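Local coordinates for probable tautomerase/dehalogenase AU4130 (Aspergillus fumigatus Af293, PDB 3C6V), which is of unknown function but forms a trimer and is probably a tautomerase or dehalogenase, at residues 27-32 with 62-67; 31-36 with 81-86. All coordinates share one frame; numbering follows the deposited sequence.

Contact 1 (27-32 with 62-67)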
ATOM      1  N   ILE B  27      -1.120   1.539   9.498  1.00 10.37           N
ATOM      2  CA  ILE B  27      -1.311   0.612  10.620  1.00  9.98           C
ATOM      3  C   ILE B  27      -2.793   0.246  10.681  1.00 10.43           C
ATOM      4  O   ILE B  27      -3.636   1.052  11.112  1.00  9.71           O
ATOM      5  CB  ILE B  27      -0.843   1.253  11.966  1.00 10.32           C
ATOM      6  CG1 ILE B  27       0.642   1.669  11.859  1.00 10.76           C
ATOM      7  CG2 ILE B  27      -1.010   0.247  13.132  1.00  7.89           C
ATOM      8  CD1 ILE B  27       1.266   2.253  13.181  1.00 10.54           C
ATOM      9  N   GLN B  28      -3.096  -0.945  10.196  1.00  9.36           N
ATOM     10  CA  GLN B  28      -4.453  -1.497  10.230  1.00  9.39           C
ATOM     11  C   GLN B  28      -4.606  -2.304  11.523  1.00  9.70           C
ATOM     12  O   GLN B  28      -3.650  -2.943  11.955  1.00 10.40           O
ATOM     13  CB  GLN B  28      -4.653  -2.424   9.034  1.00  9.21           C
ATOM     14  CG  GLN B  28      -4.781  -1.681   7.690  1.00 11.17           C
ATOM     15  CD  GLN B  28      -4.501  -2.583   6.503  1.00 12.12           C
ATOM     16  OE1 GLN B  28      -3.353  -2.769   6.120  1.00 16.41           O
ATOM     17  NE2 GLN B  28      -5.536  -3.169   5.945  1.00 13.28           N
ATOM     18  N   HIS B  29      -5.794  -2.287  12.145  1.00 10.08           N
ATOM     19  CA  HIS B  29      -5.947  -2.944  13.461  1.00  9.61           C
ATOM     20  C   HIS B  29      -7.409  -3.240  13.744  1.00 10.02           C
ATOM     21  O   HIS B  29      -8.330  -2.595  13.176  1.00  9.61           O
ATOM     22  CB  HIS B  29      -5.356  -2.057  14.577  1.00  8.99           C
ATOM     23  CG  HIS B  29      -6.036  -0.718  14.681  1.00 10.06           C
ATOM     24  ND1 HIS B  29      -7.165  -0.506  15.453  1.00 11.30           N
ATOM     25  CD2 HIS B  29      -5.754   0.470  14.092  1.00  9.95           C
ATOM     26  CE1 HIS B  29      -7.559   0.752  15.321  1.00  9.19           C
ATOM     27  NE2 HIS B  29      -6.712   1.369  14.510  1.00 10.53           N
ATOM     28  N   SER B  30      -7.645  -4.212  14.623  1.00  9.58           N
ATOM     29  CA  SER B  30      -9.028  -4.559  15.011  1.00 10.57           C
ATOM     30  C   SER B  30      -9.652  -3.502  15.922  1.00 10.99           C
ATOM     31  O   SER B  30      -8.951  -2.657  16.488  1.00 11.75           O
ATOM     32  CB  SER B  30      -9.040  -5.946  15.696  1.00 10.51           C
ATOM     33  OG  SER B  30      -7.846  -6.101  16.476  1.00 11.47           O
ATOM     34  N   PRO B  31     -10.988  -3.545  16.088  1.00 11.44           N
ATOM     35  CA  PRO B  31     -11.637  -2.632  17.044  1.00 11.16           C
ATOM     36  C   PRO B  31     -11.188  -2.900  18.483  1.00 11.55           C
ATOM     37  O   PRO B  31     -10.794  -4.042  18.837  1.00 11.72           O
ATOM     38  CB  PRO B  31     -13.133  -2.960  16.878  1.00 10.60           C
ATOM     39  CG  PRO B  31     -13.227  -3.586  15.495  1.00 10.36           C
ATOM     40  CD  PRO B  31     -11.970  -4.399  15.388  1.00 10.97           C
ATOM     41  N   ASN B  32     -11.241  -1.865  19.308  1.00 11.55           N
ATOM     42  CA  ASN B  32     -10.971  -2.038  20.751  1.00 13.69           C
ATOM     43  C   ASN B  32      -9.614  -2.700  20.996  1.00 12.75           C
ATOM     44  O   ASN B  32      -9.485  -3.576  21.873  1.00 12.82           O
ATOM     45  CB  ASN B  32     -12.064  -2.901  21.412  1.00 13.71           C
ATOM     46  CG  ASN B  32     -13.467  -2.330  21.241  1.00 19.67           C
ATOM     47  OD1 ASN B  32     -14.351  -3.013  20.726  1.00 26.67           O
ATOM     48  ND2 ASN B  32     -13.681  -1.092  21.683  1.00 20.41           N
ATOM     49  N   VAL B  62       2.193   8.641   9.960  1.00 11.08           N
ATOM     50  CA  VAL B  62       1.695   7.412  10.545  1.00 10.12           C
ATOM     51  C   VAL B  62       0.183   7.493  10.512  1.00 11.10           C
ATOM     52  O   VAL B  62      -0.406   8.433  11.109  1.00 11.37           O
ATOM     53  CB  VAL B  62       2.163   7.248  12.015  1.00  9.11           C
ATOM     54  CG1 VAL B  62       1.563   5.954  12.625  1.00  9.58           C
ATOM     55  CG2 VAL B  62       3.709   7.224  12.138  1.00 10.25           C
ATOM     56  N   HIS B  63      -0.443   6.567   9.778  1.00 10.39           N
ATOM     57  CA  HIS B  63      -1.895   6.600   9.605  1.00 10.98           C
ATOM     58  C   HIS B  63      -2.482   5.267  10.069  1.00 10.09           C
ATOM     59  O   HIS B  63      -2.035   4.207   9.626  1.00  9.89           O
ATOM     60  CB  HIS B  63      -2.291   6.877   8.153  1.00 11.86           C
ATOM     61  CG  HIS B  63      -1.716   8.159   7.602  1.00 12.69           C
ATOM     62  ND1 HIS B  63      -2.266   9.390   7.873  1.00 14.68           N
ATOM     63  CD2 HIS B  63      -0.639   8.393   6.819  1.00 15.28           C
ATOM     64  CE1 HIS B  63      -1.559  10.332   7.279  1.00 13.31           C
ATOM     65  NE2 HIS B  63      -0.566   9.758   6.625  1.00 13.14           N
ATOM     66  N   PHE B  64      -3.470   5.343  10.945  1.00  9.31           N
ATOM     67  CA  PHE B  64      -4.132   4.158  11.506  1.00  9.58           C
ATOM     68  C   PHE B  64      -5.465   3.946  10.801  1.00 10.75           C
ATOM     69  O   PHE B  64      -6.201   4.928  10.531  1.00 11.05           O
ATOM     70  CB  PHE B  64      -4.430   4.378  13.020  1.00  9.06           C
ATOM     71  CG  PHE B  64      -3.193   4.389  13.885  1.00  9.81           C
ATOM     72  CD1 PHE B  64      -2.462   5.562  14.051  1.00 11.64           C
ATOM     73  CD2 PHE B  64      -2.745   3.222  14.512  1.00 11.28           C
ATOM     74  CE1 PHE B  64      -1.297   5.590  14.829  1.00  9.58           C
ATOM     75  CE2 PHE B  64      -1.586   3.248  15.336  1.00  7.89           C
ATOM     76  CZ  PHE B  64      -0.877   4.426  15.485  1.00  9.62           C
ATOM     77  N   ILE B  65      -5.792   2.686  10.504  1.00 10.55           N
ATOM     78  CA  ILE B  65      -7.112   2.359   9.929  1.00 10.82           C
ATOM     79  C   ILE B  65      -7.741   1.229  10.716  1.00 11.48           C
ATOM     80  O   ILE B  65      -7.213   0.091  10.745  1.00 11.13           O
ATOM     81  CB  ILE B  65      -7.038   1.997   8.433  1.00 12.07           C
ATOM     82  CG1 ILE B  65      -6.650   3.251   7.594  1.00 11.13           C
ATOM     83  CG2 ILE B  65      -8.379   1.404   7.975  1.00 12.23           C
ATOM     84  CD1 ILE B  65      -6.546   2.953   6.068  1.00 13.73           C
ATOM     85  N   GLU B  66      -8.829   1.546  11.414  1.00 11.22           N
ATOM     86  CA  GLU B  66      -9.536   0.498  12.159  1.00 11.63           C
ATOM     87  C   GLU B  66     -10.354  -0.342  11.179  1.00 12.15           C
ATOM     88  O   GLU B  66     -11.102   0.185  10.329  1.00 11.76           O
ATOM     89  CB  GLU B  66     -10.409   1.075  13.269  1.00 11.30           C
ATOM     90  CG  GLU B  66     -11.012  -0.014  14.170  1.00 12.28           C
ATOM     91  CD  GLU B  66     -11.686   0.551  15.389  1.00 16.23           C
ATOM     92  OE1 GLU B  66     -10.982   0.950  16.337  1.00 18.60           O
ATOM     93  OE2 GLU B  66     -12.922   0.544  15.409  1.00 17.29           O
ATOM     94  N   GLN B  67     -10.201  -1.652  11.310  1.00 10.93           N
ATOM     95  CA  GLN B  67     -10.903  -2.638  10.480  1.00 11.46           C
ATOM     96  C   GLN B  67     -12.090  -3.171  11.289  1.00 11.48           C
ATOM     97  O   GLN B  67     -11.863  -3.847  12.284  1.00 11.96           O
ATOM     98  CB  GLN B  67      -9.947  -3.799  10.140  1.00 10.22           C
ATOM     99  CG  GLN B  67      -8.730  -3.387   9.253  1.00 11.68           C
ATOM    100  CD  GLN B  67      -9.078  -3.300   7.773  1.00 12.67           C
ATOM    101  OE1 GLN B  67     -10.062  -3.886   7.297  1.00 14.11           O
ATOM    102  NE2 GLN B  67      -8.251  -2.620   7.035  1.00 13.68           N
TER
HETATM  103  O   HOH W   1     -12.498   0.409  18.595  1.00 18.39           O
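His29 and Glu66 cross obliquely on neighbouring parallel strands, the CA of Glu66 lying over one face of the imidazole, 3.9 Å from the centroid of the His29 ring in a CH-pi contact. The glutamate chain then runs on past the ring, Glu66 CB 3.5 Å from His29 CE1, and its carboxylate plane stands nearly perpendicular to the imidazole. From there the carboxylate reaches Pro31, with Glu66 CD 3.6 Å from Pro31 CA, and a water that accepts from Asn32 N donates to Glu66 OE1. The imidazole is held by the residue that follows it: CG sits between the backbone N and carbonyl carbon (chi1 61°), which folds the ring back so that His29 ND1 donates to Ser30 O at 3.0 Å; the acceptor lies near the ring plane, although ND1 sits well above the plane of the carbonyl. On the same face of the sheet, Ile27 lies alongside Phe64, with Ile27 CD1 3.7 Å from Phe64 CE2, and the same methyl also touches Val62 CG1.

Beneath these side chains the backbones pair in parallel register. Ile27 N donates to His63 O and its carbonyl accepts from Ile65 N; His29 N donates to Ile65 O, and Gln67 N to His29 O, the last bond 2.8 Å long and almost straight (175°). Strands 24-29 and 61-66 are thus joined as the two strands of a beta-alpha-beta unit. The connecting helix 36-51 covers the face carrying Ile27, His29 and Phe64, through Leu42 and Lys39, while strand 82-90 flanks strand 24-29 and a second subunit continues the sheet beyond Val62 and His63.

Contact 2 (31-36 with 81-86)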
ATOM      1  N   PRO B  31     -10.988  -3.545  16.088  1.00 11.44           N
ATOM      2  CA  PRO B  31     -11.637  -2.632  17.044  1.00 11.16           C
ATOM      3  C   PRO B  31     -11.188  -2.900  18.483  1.00 11.55           C
ATOM      4  O   PRO B  31     -10.794  -4.042  18.837  1.00 11.72           O
ATOM      5  CB  PRO B  31     -13.133  -2.960  16.878  1.00 10.60           C
ATOM      6  CG  PRO B  31     -13.227  -3.586  15.495  1.00 10.36           C
ATOM      7  CD  PRO B  31     -11.970  -4.399  15.388  1.00 10.97           C
ATOM      8  N   ASN B  32     -11.241  -1.865  19.308  1.00 11.55           N
ATOM      9  CA  ASN B  32     -10.971  -2.038  20.751  1.00 13.69           C
ATOM     10  C   ASN B  32      -9.614  -2.700  20.996  1.00 12.75           C
ATOM     11  O   ASN B  32      -9.485  -3.576  21.873  1.00 12.82           O
ATOM     12  CB  ASN B  32     -12.064  -2.901  21.412  1.00 13.71           C
ATOM     13  CG  ASN B  32     -13.467  -2.330  21.241  1.00 19.67           C
ATOM     14  OD1 ASN B  32     -14.351  -3.013  20.726  1.00 26.67           O
ATOM     15  ND2 ASN B  32     -13.681  -1.092  21.683  1.00 20.41           N
ATOM     16  N   THR B  33      -8.607  -2.271  20.232  1.00 12.10           N
ATOM     17  CA  THR B  33      -7.300  -2.902  20.254  1.00 11.42           C
ATOM     18  C   THR B  33      -6.184  -1.953  20.668  1.00 12.06           C
ATOM     19  O   THR B  33      -5.297  -2.324  21.473  1.00 12.70           O
ATOM     20  CB  THR B  33      -7.034  -3.633  18.907  1.00 10.59           C
ATOM     21  OG1 THR B  33      -8.000  -4.696  18.805  1.00 12.59           O
ATOM     22  CG2 THR B  33      -5.612  -4.207  18.822  1.00 10.12           C
ATOM     23  N   LEU B  34      -6.209  -0.754  20.086  1.00 12.47           N
ATOM     24  CA  LEU B  34      -5.341   0.352  20.488  1.00 12.87           C
ATOM     25  C   LEU B  34      -6.240   1.517  20.887  1.00 13.17           C
ATOM     26  O   LEU B  34      -7.172   1.878  20.164  1.00 13.93           O
ATOM     27  CB  LEU B  34      -4.464   0.811  19.305  1.00 13.44           C
ATOM     28  CG  LEU B  34      -3.531  -0.269  18.733  1.00 13.79           C
ATOM     29  CD1 LEU B  34      -2.797   0.248  17.447  1.00 14.78           C
ATOM     30  CD2 LEU B  34      -2.581  -0.731  19.813  1.00 13.74           C
ATOM     31  N   THR B  35      -5.929   2.149  21.999  1.00 13.45           N
ATOM     32  CA  THR B  35      -6.719   3.306  22.407  1.00 14.96           C
ATOM     33  C   THR B  35      -6.203   4.538  21.656  1.00 14.03           C
ATOM     34  O   THR B  35      -5.102   4.513  21.101  1.00 13.94           O
ATOM     35  CB  THR B  35      -6.602   3.568  23.912  1.00 15.23           C
ATOM     36  OG1 THR B  35      -5.238   3.901  24.193  1.00 14.91           O
ATOM     37  CG2 THR B  35      -7.006   2.318  24.699  1.00 15.63           C
ATOM     38  N   PRO B  36      -6.996   5.617  21.620  1.00 14.56           N
ATOM     39  CA  PRO B  36      -6.482   6.811  20.971  1.00 14.36           C
ATOM     40  C   PRO B  36      -5.135   7.289  21.563  1.00 14.44           C
ATOM     41  O   PRO B  36      -4.262   7.759  20.836  1.00 14.98           O
ATOM     42  CB  PRO B  36      -7.612   7.838  21.182  1.00 15.03           C
ATOM     43  CG  PRO B  36      -8.870   7.001  21.283  1.00 15.47           C
ATOM     44  CD  PRO B  36      -8.411   5.766  22.046  1.00 14.78           C
ATOM     45  N   ASN B  81      -7.800  -9.100  17.760  1.00 10.80           N
ATOM     46  CA  ASN B  81      -6.752  -8.442  18.541  1.00 10.61           C
ATOM     47  C   ASN B  81      -5.412  -8.389  17.801  1.00 10.27           C
ATOM     48  O   ASN B  81      -4.410  -8.907  18.294  1.00 10.51           O
ATOM     49  CB  ASN B  81      -6.611  -9.107  19.925  1.00 11.09           C
ATOM     50  CG  ASN B  81      -5.883  -8.234  20.921  1.00 11.83           C
ATOM     51  OD1 ASN B  81      -6.093  -7.023  20.974  1.00 11.41           O
ATOM     52  ND2 ASN B  81      -4.998  -8.846  21.712  1.00 10.56           N
ATOM     53  N   PHE B  82      -5.405  -7.748  16.632  1.00  9.83           N
ATOM     54  CA  PHE B  82      -4.219  -7.756  15.750  1.00 10.24           C
ATOM     55  C   PHE B  82      -3.856  -6.313  15.380  1.00 10.33           C
ATOM     56  O   PHE B  82      -4.713  -5.400  15.425  1.00  9.80           O
ATOM     57  CB  PHE B  82      -4.491  -8.557  14.446  1.00 10.23           C
ATOM     58  CG  PHE B  82      -5.295  -7.780  13.447  1.00 10.18           C
ATOM     59  CD1 PHE B  82      -6.691  -7.829  13.468  1.00 10.59           C
ATOM     60  CD2 PHE B  82      -4.662  -6.948  12.514  1.00 10.08           C
ATOM     61  CE1 PHE B  82      -7.464  -7.085  12.559  1.00 11.38           C
ATOM     62  CE2 PHE B  82      -5.435  -6.167  11.636  1.00 10.96           C
ATOM     63  CZ  PHE B  82      -6.827  -6.245  11.649  1.00  9.91           C
ATOM     64  N   VAL B  83      -2.604  -6.144  14.974  1.00  9.98           N
ATOM     65  CA  VAL B  83      -2.104  -4.925  14.309  1.00  9.92           C
ATOM     66  C   VAL B  83      -1.257  -5.370  13.113  1.00 10.24           C
ATOM     67  O   VAL B  83      -0.316  -6.159  13.271  1.00 10.22           O
ATOM     68  CB  VAL B  83      -1.264  -4.015  15.274  1.00 10.25           C
ATOM     69  CG1 VAL B  83      -0.715  -2.729  14.564  1.00 10.64           C
ATOM     70  CG2 VAL B  83      -2.078  -3.624  16.528  1.00  8.26           C
ATOM     71  N   ALA B  84      -1.612  -4.875  11.920  1.00  9.69           N
ATOM     72  CA  ALA B  84      -0.894  -5.177  10.689  1.00  9.94           C
ATOM     73  C   ALA B  84      -0.271  -3.897  10.174  1.00 10.34           C
ATOM     74  O   ALA B  84      -0.977  -2.921   9.886  1.00 12.28           O
ATOM     75  CB  ALA B  84      -1.861  -5.746   9.614  1.00  9.74           C
ATOM     76  N   LEU B  85       1.052  -3.872  10.085  1.00  9.78           N
ATOM     77  CA  LEU B  85       1.737  -2.654   9.694  1.00 10.22           C
ATOM     78  C   LEU B  85       2.367  -2.783   8.307  1.00 10.96           C
ATOM     79  O   LEU B  85       2.944  -3.828   7.965  1.00 12.63           O
ATOM     80  CB  LEU B  85       2.810  -2.285  10.719  1.00  9.56           C
ATOM     81  CG  LEU B  85       2.355  -2.102  12.174  1.00  8.31           C
ATOM     82  CD1 LEU B  85       2.468  -3.436  12.969  1.00  9.97           C
ATOM     83  CD2 LEU B  85       3.306  -1.082  12.824  1.00 10.00           C
ATOM     84  N   THR B  86       2.243  -1.716   7.526  1.00 10.59           N
ATOM     85  CA  THR B  86       2.941  -1.575   6.240  1.00 11.27           C
ATOM     86  C   THR B  86       3.828  -0.335   6.327  1.00 10.35           C
ATOM     87  O   THR B  86       3.317   0.771   6.592  1.00  9.55           O
ATOM     88  CB  THR B  86       1.963  -1.414   5.046  1.00 10.94           C
ATOM     89  OG1 THR B  86       1.000  -2.480   5.059  1.00 12.42           O
ATOM     90  CG2 THR B  86       2.743  -1.473   3.698  1.00 10.09           C
TER
HETATM   91  O   HOH W   2      -5.532  -4.985  22.666  1.00 17.51           O
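The loop that leaves strand 24-29 and leads into helix 36-51 packs here against the start of strand 82-90, at the opening of the beta-alpha-beta crossover. Thr33 carries most of the contact. With OG1 beside the backbone N (chi1 -65°), CG2 falls anti to that nitrogen, and this directs the methyl at the strand, Thr33 CG2 lying 3.6 Å from Asn81 OD1 and 3.7 Å from Phe82 O. On the other branch, Thr33 OG1 donates to Pro31 O at 2.9 Å from well above the carbonyl plane and also bonds to Ser30 OG. Threonine therefore divides its work, the methyl facing across the contact and the hydroxyl tying the turn to itself.

One residue further on, Leu34 brings CD1 to within 4.0 Å of Val83 CG2, the two side chains crossing at about a right angle. Ile120 touches both of them, as well as Thr33 and Asn81, and Phe115 of helix 97-115 packs on Leu34 and Val83, so the apolar pair belongs to the interior between sheet and helices. Past Leu34 the loop turns away from the strand, and Thr35 serves as the N-cap of helix 36-51.

The direct contacts are apolar or weakly polar, and the polar link between the segments passes through a water. That water donates to Thr33 O at 2.9 Å and to Asn81 OD1 at 2.7 Å, bridging two acceptors that could not bond to each other. Lys118 supplies further partners, its NZ bonding Thr33 O and its carbonyl receiving Asn81 ND2. Both acceptors are thereby met by donors, and the amide of Asn81 is gripped at both its oxygen and its nitrogen.

Contacts 1 and 2 lie about 5 Å apart between centres and follow one run of chain, sharing Pro31 and Asn32 as it passes from strand 24-29 into the loop. Strand 24-29 is the common neighbour: it pairs in parallel with 61-66 in contact 1 and antiparallel with 82-90, whose start forms contact 2. Gln28 O lies 2.8 Å from Ala84 N, a probable hydrogen bond, and Ser30 OG is 2.9 Å from Phe82 N. On the helix-covered face, Ile27 and Val83 touch. Both contacts also reach the third subunit, whose His63 meets the Phe82 ring and packs on Gln28. The beta-alpha-beta unit and the trimer are consistent with the tautomerase superfamily.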